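Local coordinates for protein cytokinin riboside 5'-monophosphate phosphoribohydrolase (Streptomyces coelicolor, PDB 5ZI9) that belongs to the SLOG clan of Rossmann-like alpha/beta proteins and assembles, as modelled, from six copies of one chain, at residues 11-16 and 26-31; 66-71 and 129-134; 70-75 and 104-109; 197-202 and 244-249. All blocks are in the same frame, centred on the assembly; numbering follows the deposited sequence.

Contact 1: 11-16 and 26-31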
loop_
_atom_site.group_PDB
_atom_site.type_symbol
_atom_site.label_atom_id
_atom_site.label_comp_id
_atom_site.label_asym_id
_atom_site.label_seq_id
_atom_site.Cartn_x
_atom_site.Cartn_y
_atom_site.Cartn_z
ATOM N N ARG B 11 -28.912 3.663 25.112
ATOM C CA ARG B 11 -27.672 2.920 25.289
ATOM C C ARG B 11 -26.753 3.044 24.107
ATOM O O ARG B 11 -25.635 2.600 24.191
ATOM C CB ARG B 11 -27.916 1.450 25.598
ATOM C CG ARG B 11 -27.739 1.073 27.042
ATOM C CD ARG B 11 -28.346 -0.290 27.276
ATOM N NE ARG B 11 -27.319 -1.299 27.513
ATOM C CZ ARG B 11 -27.036 -2.319 26.712
ATOM N NH1 ARG B 11 -26.076 -3.169 27.052
ATOM N NH2 ARG B 11 -27.696 -2.498 25.583
ATOM N N PRO B 12 -27.216 3.605 22.991
ATOM C CA PRO B 12 -26.294 3.873 21.889
ATOM C C PRO B 12 -25.366 4.907 22.478
ATOM O O PRO B 12 -25.811 5.904 23.015
ATOM C CB PRO B 12 -27.171 4.489 20.814
ATOM C CG PRO B 12 -28.558 4.375 21.289
ATOM C CD PRO B 12 -28.599 3.537 22.511
ATOM N N PRO B 13 -24.088 4.641 22.391
ATOM C CA PRO B 13 -23.031 5.449 22.980
ATOM C C PRO B 13 -23.051 6.959 22.893
ATOM O O PRO B 13 -23.522 7.574 21.974
ATOM C CB PRO B 13 -21.795 4.937 22.269
ATOM C CG PRO B 13 -22.212 3.744 21.505
ATOM C CD PRO B 13 -23.629 3.944 21.201
ATOM N N GLU B 14 -22.471 7.557 23.907
ATOM C CA GLU B 14 -22.323 8.975 23.936
ATOM C C GLU B 14 -20.916 9.307 23.539
ATOM O O GLU B 14 -20.642 10.400 23.165
ATOM C CB GLU B 14 -22.672 9.538 25.277
ATOM C CG GLU B 14 -23.890 10.424 25.203
ATOM C CD GLU B 14 -24.694 10.398 26.464
ATOM O OE1 GLU B 14 -25.153 11.466 26.893
ATOM O OE2 GLU B 14 -24.868 9.304 27.022
ATOM N N GLU B 15 -20.033 8.336 23.632
ATOM C CA GLU B 15 -18.643 8.490 23.237
ATOM C C GLU B 15 -18.149 7.203 22.592
ATOM O O GLU B 15 -18.372 6.145 23.147
ATOM C CB GLU B 15 -17.798 8.784 24.457
ATOM C CG GLU B 15 -16.669 9.716 24.125
ATOM C CD GLU B 15 -15.648 9.792 25.198
ATOM O OE1 GLU B 15 -15.065 8.734 25.458
ATOM O OE2 GLU B 15 -15.426 10.889 25.762
ATOM N N GLN B 16 -17.520 7.272 21.423
ATOM C CA GLN B 16 -16.970 6.083 20.753
ATOM C C GLN B 16 -15.492 6.323 20.556
ATOM O O GLN B 16 -15.098 7.386 20.061
ATOM C CB GLN B 16 -17.624 5.812 19.383
ATOM C CG GLN B 16 -18.919 5.001 19.390
ATOM C CD GLN B 16 -19.504 4.742 17.977
ATOM O OE1 GLN B 16 -19.763 5.693 17.183
ATOM N NE2 GLN B 16 -19.727 3.439 17.656
ATOM N N GLY B 26 -23.638 13.870 18.714
ATOM C CA GLY B 26 -24.203 13.730 17.392
ATOM C C GLY B 26 -23.285 13.112 16.363
ATOM O O GLY B 26 -23.749 12.608 15.361
ATOM N N GLN B 27 -21.985 13.151 16.604
ATOM C CA GLN B 27 -21.045 12.613 15.675
ATOM C C GLN B 27 -20.804 11.083 15.846
ATOM O O GLN B 27 -20.164 10.441 15.014
ATOM C CB GLN B 27 -19.769 13.436 15.785
ATOM C CG GLN B 27 -18.990 13.448 14.496
ATOM C CD GLN B 27 -19.491 14.428 13.468
ATOM O OE1 GLN B 27 -20.161 15.400 13.798
ATOM N NE2 GLN B 27 -19.155 14.172 12.196
ATOM N N VAL B 28 -21.328 10.486 16.903
ATOM C CA VAL B 28 -21.396 9.010 17.020
ATOM C C VAL B 28 -22.228 8.387 15.889
ATOM O O VAL B 28 -23.251 8.912 15.495
ATOM C CB VAL B 28 -21.970 8.615 18.397
ATOM C CG1 VAL B 28 -22.635 7.233 18.425
ATOM C CG2 VAL B 28 -20.879 8.717 19.465
ATOM N N GLN B 29 -21.806 7.261 15.345
ATOM C CA GLN B 29 -22.568 6.677 14.249
ATOM C C GLN B 29 -23.617 5.721 14.745
ATOM O O GLN B 29 -23.471 5.137 15.806
ATOM C CB GLN B 29 -21.636 5.983 13.288
ATOM C CG GLN B 29 -20.832 6.969 12.463
ATOM C CD GLN B 29 -19.692 6.293 11.745
ATOM O OE1 GLN B 29 -18.854 5.595 12.364
ATOM N NE2 GLN B 29 -19.649 6.474 10.428
ATOM N N GLU B 30 -24.646 5.524 13.928
ATOM C CA GLU B 30 -25.796 4.666 14.293
ATOM C C GLU B 30 -25.581 3.200 13.944
ATOM O O GLU B 30 -26.233 2.333 14.495
ATOM C CB GLU B 30 -27.116 5.161 13.691
ATOM C CG GLU B 30 -27.029 6.357 12.718
ATOM C CD GLU B 30 -28.378 7.059 12.520
ATOM O OE1 GLU B 30 -28.924 7.583 13.530
ATOM O OE2 GLU B 30 -28.888 7.089 11.372
ATOM N N SER B 31 -24.660 2.921 13.031
ATOM C CA SER B 31 -24.284 1.554 12.692
ATOM C C SER B 31 -22.855 1.342 13.081
ATOM O O SER B 31 -22.085 2.314 13.207
ATOM C CB SER B 31 -24.421 1.300 11.189
ATOM O OG SER B 31 -23.629 2.212 10.432
#
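Gln16 and Gln29 make the polar half of this contact. The backbone N of Gln29 donates to Gln16 OE1 over 3.2 Å, with an angle of 154° at the hydrogen and the donor tilted 24° from the amide plane. Gln16 reaches it because CG stands anti to its own carbonyl carbon (chi1 -86°) and the chain runs extended beyond CG, carrying the amide across to the returning loop. A side-chain carbonyl thus serves a main-chain N-H of a segment that has already left the hairpin strands.

The apolar half belongs to Val28. Its side chain crosses that of Gln16 at about a right angle, and CG1 lies 3.5 Å from Gln16 OE1, beside the hydrogen bond. The same CG1 sits 3.7 Å from Pro13 O and more loosely, at 4.4 Å, from Pro13 CD. Val28 CG2 shares Pro13 O with CG1, at 3.8 Å, and lies 4.1 Å from Glu14 O. Val28 therefore packs largely on main-chain oxygens and an amide, with one proline ring at the margin.

Glu15 points away from segment 26-31, and its two carboxylate oxygens form salt bridges with Arg17 and Arg24. Just ahead of the first strand, Pro13 packs on Pro138 of a second subunit, whose Glu140 also receives a hydrogen bond from Glu14 N.

The contact belongs to an N-terminal beta-hairpin, strands 15-18 and 21-24, in which Gln16 pairs with Arg23, and it ties the loop that follows the hairpin to the side chain of Gln16 in the first strand.

Contact 2: 66-71 and 129-134. With EDO (1,2-ethanediol), chain M.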
loop_
_atom_site.group_PDB
_atom_site.type_symbol
_atom_site.label_atom_id
_atom_site.label_comp_id
_atom_site.label_asym_id
_atom_site.label_seq_id
_atom_site.Cartn_x
_atom_site.Cartn_y
_atom_site.Cartn_z
ATOM N N GLY B 66 7.351 -13.789 -2.039
ATOM C CA GLY B 66 7.053 -14.594 -0.899
ATOM C C GLY B 66 7.341 -16.022 -1.257
ATOM O O GLY B 66 7.982 -16.700 -0.460
ATOM N N THR B 67 6.903 -16.488 -2.432
ATOM C CA THR B 67 7.086 -17.883 -2.724
ATOM C C THR B 67 8.497 -18.172 -3.213
ATOM O O THR B 67 8.903 -19.303 -3.167
ATOM C CB THR B 67 6.016 -18.522 -3.670
ATOM O OG1 THR B 67 6.419 -18.414 -5.019
ATOM C CG2 THR B 67 4.568 -17.968 -3.479
ATOM N N LEU B 68 9.242 -17.172 -3.668
ATOM C CA LEU B 68 10.612 -17.378 -4.118
ATOM C C LEU B 68 11.621 -16.858 -3.090
ATOM O O LEU B 68 12.774 -16.664 -3.409
ATOM C CB LEU B 68 10.811 -16.706 -5.470
ATOM C CG LEU B 68 9.871 -17.227 -6.573
ATOM C CD1 LEU B 68 9.935 -16.336 -7.803
ATOM C CD2 LEU B 68 10.174 -18.654 -6.977
ATOM N N ALA B 69 11.203 -16.713 -1.838
ATOM C CA ALA B 69 12.041 -16.076 -0.821
ATOM C C ALA B 69 13.302 -16.826 -0.459
ATOM O O ALA B 69 14.269 -16.198 -0.080
ATOM C CB ALA B 69 11.250 -15.806 0.442
ATOM N N GLU B 70 13.281 -18.151 -0.551
ATOM C CA GLU B 70 14.406 -18.966 -0.123
ATOM C C GLU B 70 14.970 -19.726 -1.304
ATOM O O GLU B 70 15.547 -20.787 -1.160
ATOM C CB GLU B 70 13.975 -19.883 1.055
ATOM C CG GLU B 70 14.554 -19.458 2.419
ATOM C CD GLU B 70 13.506 -19.308 3.513
ATOM O OE1 GLU B 70 12.567 -20.139 3.536
ATOM O OE2 GLU B 70 13.617 -18.353 4.335
ATOM N N LEU B 71 14.823 -19.171 -2.492
ATOM C CA LEU B 71 15.455 -19.764 -3.660
ATOM C C LEU B 71 16.938 -19.634 -3.506
ATOM O O LEU B 71 17.392 -18.577 -3.106
ATOM C CB LEU B 71 15.086 -19.026 -4.945
ATOM C CG LEU B 71 14.098 -19.654 -5.914
ATOM C CD1 LEU B 71 14.404 -19.157 -7.319
ATOM C CD2 LEU B 71 14.090 -21.173 -5.897
ATOM N N THR B 129 16.666 -28.172 -7.307
ATOM C CA THR B 129 15.430 -27.393 -7.217
ATOM C C THR B 129 14.986 -26.910 -8.615
ATOM O O THR B 129 15.729 -26.222 -9.321
ATOM C CB THR B 129 15.468 -26.272 -6.154
ATOM O OG1 THR B 129 15.093 -25.042 -6.751
ATOM C CG2 THR B 129 16.787 -26.095 -5.531
ATOM N N SER B 130 13.769 -27.312 -8.997
ATOM C CA SER B 130 13.205 -27.108 -10.347
ATOM C C SER B 130 12.037 -26.112 -10.300
ATOM O O SER B 130 11.006 -26.414 -9.741
ATOM C CB SER B 130 12.699 -28.417 -10.882
ATOM O OG SER B 130 12.101 -28.272 -12.142
ATOM N N VAL B 131 12.230 -24.914 -10.859
ATOM C CA VAL B 131 11.238 -23.815 -10.791
ATOM C C VAL B 131 10.527 -23.609 -12.144
ATOM O O VAL B 131 11.126 -23.633 -13.238
ATOM C CB VAL B 131 11.846 -22.489 -10.265
ATOM C CG1 VAL B 131 10.765 -21.459 -9.888
ATOM C CG2 VAL B 131 12.702 -22.739 -9.048
ATOM N N GLY B 132 9.216 -23.453 -12.035
ATOM C CA GLY B 132 8.357 -23.167 -13.199
ATOM C C GLY B 132 7.491 -21.946 -12.946
ATOM O O GLY B 132 6.574 -22.011 -12.147
ATOM N N LEU B 133 7.823 -20.840 -13.610
ATOM C CA LEU B 133 7.076 -19.583 -13.505
ATOM C C LEU B 133 6.158 -19.517 -14.693
ATOM O O LEU B 133 6.583 -19.139 -15.767
ATOM C CB LEU B 133 8.023 -18.371 -13.513
ATOM C CG LEU B 133 9.209 -18.374 -12.531
ATOM C CD1 LEU B 133 9.957 -17.081 -12.639
ATOM C CD2 LEU B 133 8.811 -18.586 -11.077
ATOM N N GLY B 134 4.910 -19.920 -14.509
ATOM C CA GLY B 134 3.933 -19.949 -15.599
ATOM C C GLY B 134 3.311 -18.606 -15.935
ATOM O O GLY B 134 3.481 -17.618 -15.219
HETATM C C1 EDO M . 20.101 -26.306 -6.946
HETATM O O1 EDO M . 19.375 -27.232 -7.808
HETATM C C2 EDO M . 20.602 -26.957 -5.671
HETATM O O2 EDO M . 19.477 -26.956 -4.750
#
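The Rossmann-like parallel sheet is met here by the turn that ends helix 50-67, with Leu68 and Leu71 laid against Val131 in strand 130-135. Leu68 is the first residue to leave helical geometry, and a type I turn from Leu68 to Leu71, closed by a weak backbone bond from Leu71 N to Leu68 O, brings both leucines to bear on the strand.

Val131 divides its two methyls between them. CG1, anti to the backbone N (chi1 -167°), takes Leu68 CD2 at 4.1 Å, while CG2 takes Leu71 CD2 at 3.8 Å. Leu68 forks in its turn: its other methyl, CD1, lies 4.1 Å from Leu133 CD2, two residues further along the strand and on the same side of it. These side chains pass one another at a slant, methyl against methyl, and the contacts of the two leucines with Val131 and Leu133 are apolar. Just before the strand, Leu71 CD2 also comes to 4.1 Å from Thr129 OG1, whereas the backbone N of Thr129 donates to O1 of 1,2-ethanediol at 2.9 Å, with 158° at the hydrogen.

Around this joint Leu71 further touches Ile149 of strand 149-153, and Tyr166 packs on both leucines. The turn therefore lies against strands 149-153, 130-135 and 106-109, while Leu133 carries the contact on to Met162 and Phe163 of helix 156-165.

Contact 3: 70-75 and 104-109. With EDO (1,2-ethanediol), chain M.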
loop_
_atom_site.group_PDB
_atom_site.type_symbol
_atom_site.label_atom_id
_atom_site.label_comp_id
_atom_site.label_asym_id
_atom_site.label_seq_id
_atom_site.Cartn_x
_atom_site.Cartn_y
_atom_site.Cartn_z
ATOM N N GLU B 70 13.281 -18.151 -0.551
ATOM C CA GLU B 70 14.406 -18.966 -0.123
ATOM C C GLU B 70 14.970 -19.726 -1.304
ATOM O O GLU B 70 15.547 -20.787 -1.160
ATOM C CB GLU B 70 13.975 -19.883 1.055
ATOM C CG GLU B 70 14.554 -19.458 2.419
ATOM C CD GLU B 70 13.506 -19.308 3.513
ATOM O OE1 GLU B 70 12.567 -20.139 3.536
ATOM O OE2 GLU B 70 13.617 -18.353 4.335
ATOM N N LEU B 71 14.823 -19.171 -2.492
ATOM C CA LEU B 71 15.455 -19.764 -3.660
ATOM C C LEU B 71 16.938 -19.634 -3.506
ATOM O O LEU B 71 17.392 -18.577 -3.106
ATOM C CB LEU B 71 15.086 -19.026 -4.945
ATOM C CG LEU B 71 14.098 -19.654 -5.914
ATOM C CD1 LEU B 71 14.404 -19.157 -7.319
ATOM C CD2 LEU B 71 14.090 -21.173 -5.897
ATOM N N PRO B 72 17.705 -20.691 -3.823
ATOM C CA PRO B 72 19.167 -20.542 -3.922
ATOM C C PRO B 72 19.547 -19.929 -5.260
ATOM O O PRO B 72 18.672 -19.670 -6.062
ATOM C CB PRO B 72 19.660 -21.988 -3.833
ATOM C CG PRO B 72 18.569 -22.769 -4.460
ATOM C CD PRO B 72 17.301 -22.098 -3.999
ATOM N N PRO B 73 20.836 -19.689 -5.507
ATOM C CA PRO B 73 21.331 -19.205 -6.785
ATOM C C PRO B 73 20.776 -19.981 -7.963
ATOM O O PRO B 73 20.777 -21.216 -7.912
ATOM C CB PRO B 73 22.817 -19.473 -6.665
ATOM C CG PRO B 73 23.107 -19.243 -5.233
ATOM C CD PRO B 73 21.848 -19.522 -4.455
ATOM N N ALA B 74 20.296 -19.284 -9.001
ATOM C CA ALA B 74 19.635 -19.968 -10.116
ATOM C C ALA B 74 20.072 -19.480 -11.451
ATOM O O ALA B 74 20.682 -18.430 -11.552
ATOM C CB ALA B 74 18.134 -19.811 -10.012
ATOM N N ILE B 75 19.757 -20.272 -12.467
ATOM C CA ILE B 75 19.907 -19.893 -13.867
ATOM C C ILE B 75 18.538 -20.031 -14.534
ATOM O O ILE B 75 17.835 -20.984 -14.285
ATOM C CB ILE B 75 20.933 -20.797 -14.577
ATOM C CG1 ILE B 75 22.339 -20.537 -14.032
ATOM C CG2 ILE B 75 20.871 -20.653 -16.096
ATOM C CD1 ILE B 75 22.879 -19.146 -14.248
ATOM N N GLY B 104 25.587 -26.309 -8.818
ATOM C CA GLY B 104 25.093 -25.564 -7.670
ATOM C C GLY B 104 23.940 -24.596 -7.923
ATOM O O GLY B 104 23.540 -23.869 -7.012
ATOM N N PHE B 105 23.378 -24.597 -9.129
ATOM C CA PHE B 105 22.280 -23.684 -9.452
ATOM C C PHE B 105 20.904 -24.312 -9.364
ATOM O O PHE B 105 20.726 -25.499 -9.660
ATOM C CB PHE B 105 22.435 -23.139 -10.875
ATOM C CG PHE B 105 23.654 -22.288 -11.063
ATOM C CD1 PHE B 105 23.739 -21.040 -10.464
ATOM C CD2 PHE B 105 24.720 -22.738 -11.830
ATOM C CE1 PHE B 105 24.865 -20.249 -10.632
ATOM C CE2 PHE B 105 25.851 -21.958 -11.991
ATOM C CZ PHE B 105 25.926 -20.704 -11.394
ATOM N N ALA B 106 19.909 -23.498 -9.019
ATOM C CA ALA B 106 18.516 -23.886 -9.266
ATOM C C ALA B 106 18.153 -23.675 -10.741
ATOM O O ALA B 106 18.773 -22.878 -11.434
ATOM C CB ALA B 106 17.592 -23.107 -8.361
ATOM N N VAL B 107 17.159 -24.380 -11.234
ATOM C CA VAL B 107 16.772 -24.131 -12.603
ATOM C C VAL B 107 15.405 -23.482 -12.679
ATOM O O VAL B 107 14.438 -24.043 -12.189
ATOM C CB VAL B 107 16.808 -25.407 -13.422
ATOM C CG1 VAL B 107 16.370 -25.136 -14.871
ATOM C CG2 VAL B 107 18.222 -25.966 -13.375
ATOM N N ILE B 108 15.345 -22.306 -13.311
ATOM C CA ILE B 108 14.094 -21.562 -13.489
ATOM C C ILE B 108 13.653 -21.617 -14.934
ATOM O O ILE B 108 14.432 -21.345 -15.807
ATOM C CB ILE B 108 14.230 -20.083 -13.057
ATOM C CG1 ILE B 108 14.565 -19.963 -11.564
ATOM C CG2 ILE B 108 12.908 -19.351 -13.289
ATOM C CD1 ILE B 108 15.050 -18.592 -11.173
ATOM N N THR B 109 12.404 -21.982 -15.183
ATOM C CA THR B 109 11.870 -21.892 -16.547
ATOM C C THR B 109 10.479 -21.269 -16.635
ATOM O O THR B 109 9.855 -20.909 -15.647
ATOM C CB THR B 109 11.799 -23.259 -17.243
ATOM O OG1 THR B 109 10.659 -23.957 -16.753
ATOM C CG2 THR B 109 13.069 -24.043 -17.026
HETATM C C1 EDO M . 20.101 -26.306 -6.946
HETATM O O1 EDO M . 19.375 -27.232 -7.808
HETATM C C2 EDO M . 20.602 -26.957 -5.671
HETATM O O2 EDO M . 19.477 -26.956 -4.750
#
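Pro73 O receives the shortest bond of this contact, from Ala106 N at 2.7 Å and nearly straight (169°), with the N-H lying in the carbonyl plane. A second, weaker approach to the same oxygen comes from Phe105 CA at 3.3 Å. The parallel register then continues through Ile75 N to Ala106 O, and Ile108 N to Ile75 O, both 3.0 Å, pairing Ala74 with Ala106 and Ile75 with Val107. These strands are the two ends of the beta-alpha-beta unit whose helix is 88-102; Gly104 closes that helix in a Schellman motif.

On one face of the sheet, Ala74 CB meets Ile108 CD1 at 3.5 Å and Ala106 CB at 3.7 Å, with Leu71 CD1 joining Ile108 CD1 at 3.9 Å. On the other, Ile75 CG1, anti to the carbonyl carbon (chi1 -68°), rides over the ring of Phe105 in a CH-pi contact, 3.9 Å from the centroid and 17° off its normal.

The division of labour follows: directional main-chain bonds fix the register of the strands, while apolar side chains, among them the Phe105 ring, pack on both faces and make no hydrogen bond across the contact.

Contact 4: 197-202 and 244-249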
loop_
_atom_site.group_PDB
_atom_site.type_symbol
_atom_site.label_atom_id
_atom_site.label_comp_id
_atom_site.label_asym_id
_atom_site.label_seq_id
_atom_site.Cartn_x
_atom_site.Cartn_y
_atom_site.Cartn_z
ATOM N N ARG B 197 27.683 -9.014 -14.671
ATOM C CA ARG B 197 28.112 -10.398 -14.379
ATOM C C ARG B 197 26.998 -11.403 -14.611
ATOM O O ARG B 197 26.671 -12.228 -13.747
ATOM C CB ARG B 197 28.640 -10.504 -12.947
ATOM C CG ARG B 197 29.986 -9.821 -12.753
ATOM C CD ARG B 197 30.021 -8.880 -11.553
ATOM N NE ARG B 197 31.161 -9.153 -10.666
ATOM C CZ ARG B 197 31.105 -9.309 -9.333
ATOM N NH1 ARG B 197 29.956 -9.202 -8.642
ATOM N NH2 ARG B 197 32.235 -9.563 -8.671
ATOM N N PHE B 198 26.425 -11.300 -15.800
ATOM C CA PHE B 198 25.206 -11.994 -16.158
ATOM C C PHE B 198 25.429 -12.690 -17.481
ATOM O O PHE B 198 25.110 -12.161 -18.546
ATOM C CB PHE B 198 24.055 -11.021 -16.232
ATOM C CG PHE B 198 22.699 -11.662 -16.112
ATOM C CD1 PHE B 198 22.130 -11.841 -14.859
ATOM C CD2 PHE B 198 21.982 -12.052 -17.256
ATOM C CE1 PHE B 198 20.894 -12.431 -14.754
ATOM C CE2 PHE B 198 20.736 -12.624 -17.157
ATOM C CZ PHE B 198 20.193 -12.812 -15.909
ATOM N N PRO B 199 26.020 -13.895 -17.413
ATOM C CA PRO B 199 26.302 -14.688 -18.573
ATOM C C PRO B 199 25.067 -15.079 -19.311
ATOM O O PRO B 199 24.084 -15.536 -18.693
ATOM C CB PRO B 199 26.928 -15.952 -17.994
ATOM C CG PRO B 199 26.514 -16.003 -16.579
ATOM C CD PRO B 199 26.478 -14.568 -16.180
ATOM N N ILE B 200 25.137 -14.930 -20.626
ATOM C CA ILE B 200 24.063 -15.311 -21.526
ATOM C C ILE B 200 24.650 -16.298 -22.521
ATOM O O ILE B 200 25.555 -15.953 -23.239
ATOM C CB ILE B 200 23.536 -14.076 -22.263
ATOM C CG1 ILE B 200 22.936 -13.087 -21.281
ATOM C CG2 ILE B 200 22.456 -14.436 -23.258
ATOM C CD1 ILE B 200 22.762 -11.709 -21.889
ATOM N N VAL B 201 24.106 -17.504 -22.591
ATOM C CA VAL B 201 24.627 -18.543 -23.461
ATOM C C VAL B 201 23.539 -19.042 -24.396
ATOM O O VAL B 201 22.503 -19.476 -23.944
ATOM C CB VAL B 201 25.100 -19.751 -22.582
ATOM C CG1 VAL B 201 25.550 -20.938 -23.445
ATOM C CG2 VAL B 201 26.175 -19.320 -21.562
ATOM N N LEU B 202 23.786 -19.069 -25.696
ATOM C CA LEU B 202 22.829 -19.671 -26.638
ATOM C C LEU B 202 23.270 -21.078 -27.001
ATOM O O LEU B 202 24.413 -21.298 -27.254
ATOM C CB LEU B 202 22.703 -18.855 -27.921
ATOM C CG LEU B 202 22.767 -17.318 -27.916
ATOM C CD1 LEU B 202 22.145 -16.787 -29.191
ATOM C CD2 LEU B 202 22.068 -16.668 -26.740
ATOM N N ALA B 244 29.826 -24.599 -17.954
ATOM C CA ALA B 244 31.073 -24.070 -17.421
ATOM C C ALA B 244 31.118 -22.541 -17.534
ATOM O O ALA B 244 31.542 -21.828 -16.586
ATOM C CB ALA B 244 32.236 -24.690 -18.172
ATOM N N LEU B 245 30.696 -22.058 -18.710
ATOM C CA LEU B 245 30.622 -20.623 -18.980
ATOM C C LEU B 245 29.807 -19.890 -17.943
ATOM O O LEU B 245 30.246 -18.857 -17.441
ATOM C CB LEU B 245 30.017 -20.341 -20.346
ATOM C CG LEU B 245 30.974 -20.622 -21.515
ATOM C CD1 LEU B 245 30.229 -20.839 -22.828
ATOM C CD2 LEU B 245 31.986 -19.492 -21.635
ATOM N N VAL B 246 28.642 -20.450 -17.624
ATOM C CA VAL B 246 27.731 -19.835 -16.693
ATOM C C VAL B 246 28.312 -19.829 -15.279
ATOM O O VAL B 246 28.203 -18.810 -14.603
ATOM C CB VAL B 246 26.344 -20.491 -16.784
ATOM C CG1 VAL B 246 25.603 -20.382 -15.480
ATOM C CG2 VAL B 246 25.544 -19.860 -17.914
ATOM N N SER B 247 28.928 -20.932 -14.833
ATOM C CA SER B 247 29.479 -21.015 -13.456
ATOM C C SER B 247 30.707 -20.129 -13.302
ATOM O O SER B 247 30.912 -19.534 -12.231
ATOM C CB SER B 247 29.832 -22.447 -13.039
ATOM O OG SER B 247 29.153 -23.386 -13.843
ATOM N N LYS B 248 31.510 -20.038 -14.362
ATOM C CA LYS B 248 32.636 -19.109 -14.376
ATOM C C LYS B 248 32.144 -17.656 -14.164
ATOM O O LYS B 248 32.452 -17.038 -13.143
ATOM C CB LYS B 248 33.457 -19.260 -15.670
ATOM C CG LYS B 248 34.955 -19.009 -15.525
ATOM C CD LYS B 248 35.515 -17.842 -16.366
ATOM C CE LYS B 248 36.980 -18.123 -16.756
ATOM N NZ LYS B 248 37.601 -17.122 -17.667
ATOM N N GLU B 249 31.310 -17.172 -15.082
ATOM C CA GLU B 249 30.804 -15.776 -15.079
ATOM C C GLU B 249 29.751 -15.354 -13.989
ATOM O O GLU B 249 29.765 -14.186 -13.583
ATOM C CB GLU B 249 30.277 -15.408 -16.486
ATOM C CG GLU B 249 31.305 -14.830 -17.452
ATOM C CD GLU B 249 30.976 -15.110 -18.926
ATOM O OE1 GLU B 249 30.094 -14.429 -19.508
ATOM O OE2 GLU B 249 31.618 -16.004 -19.529
#
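Val201 of strand 200-203 in the Rossmann-like sheet, and Pro199 just before that strand, face the C-terminal helix, 239-249, while Ile200 between them turns away to helix 177-191.

Val201 holds CG1 anti to its backbone N (chi1 175°), which leaves CG2 beside that N and facing the helix. There it touches Val246 CG2 at 3.7 Å and, less closely, Leu245 CB at 4.2 Å. Val246 uses the corresponding branch, its chi1 of 153° being rotated somewhat from a fully staggered position, and Val246 CG2 also lies 4.1 Å from Pro199 CB.

The proline ring slides past the Glu249 side chain in the opposite direction. Its CB rests 3.7 Å from Glu249 CB, and its CG lies 3.8 Å from Val246 O. Before it, Arg197 adopts a left-handed backbone conformation and brings its O and CB near Glu249 O at the helix end, while its chain, bent at chi2 and chi3, leads off.

Glu249 is extended beyond CG, with chi2 at 152° setting CD roughly anti to CA. Its CB and OE1 both lie by the ring: OE1, hydrogen-bonded to His234 NE2, passes 3.8 Å from Pro199 CB.

How the contacts relate
From the N terminus, contact 1 closes first, a short loop around the hairpin, and stands apart: its centre is about 50 Å from that of contact 2 and 67 Å from that of contact 4. The chain then runs through helix 50-67 to the sheet domain. Contacts 2 and 3 start from the same stretch, sharing Glu70 and Leu71, and contact 3, across the beta-alpha-beta unit, nests inside the longer loop closed by contact 2; strands 106-109 and 130-135 are neighbours joined through Val107 and Val131. Contact 4 follows in series, returning helix 239-249 to the same sheet, and touches contact 3 through Val246 and Ser247 of that helix.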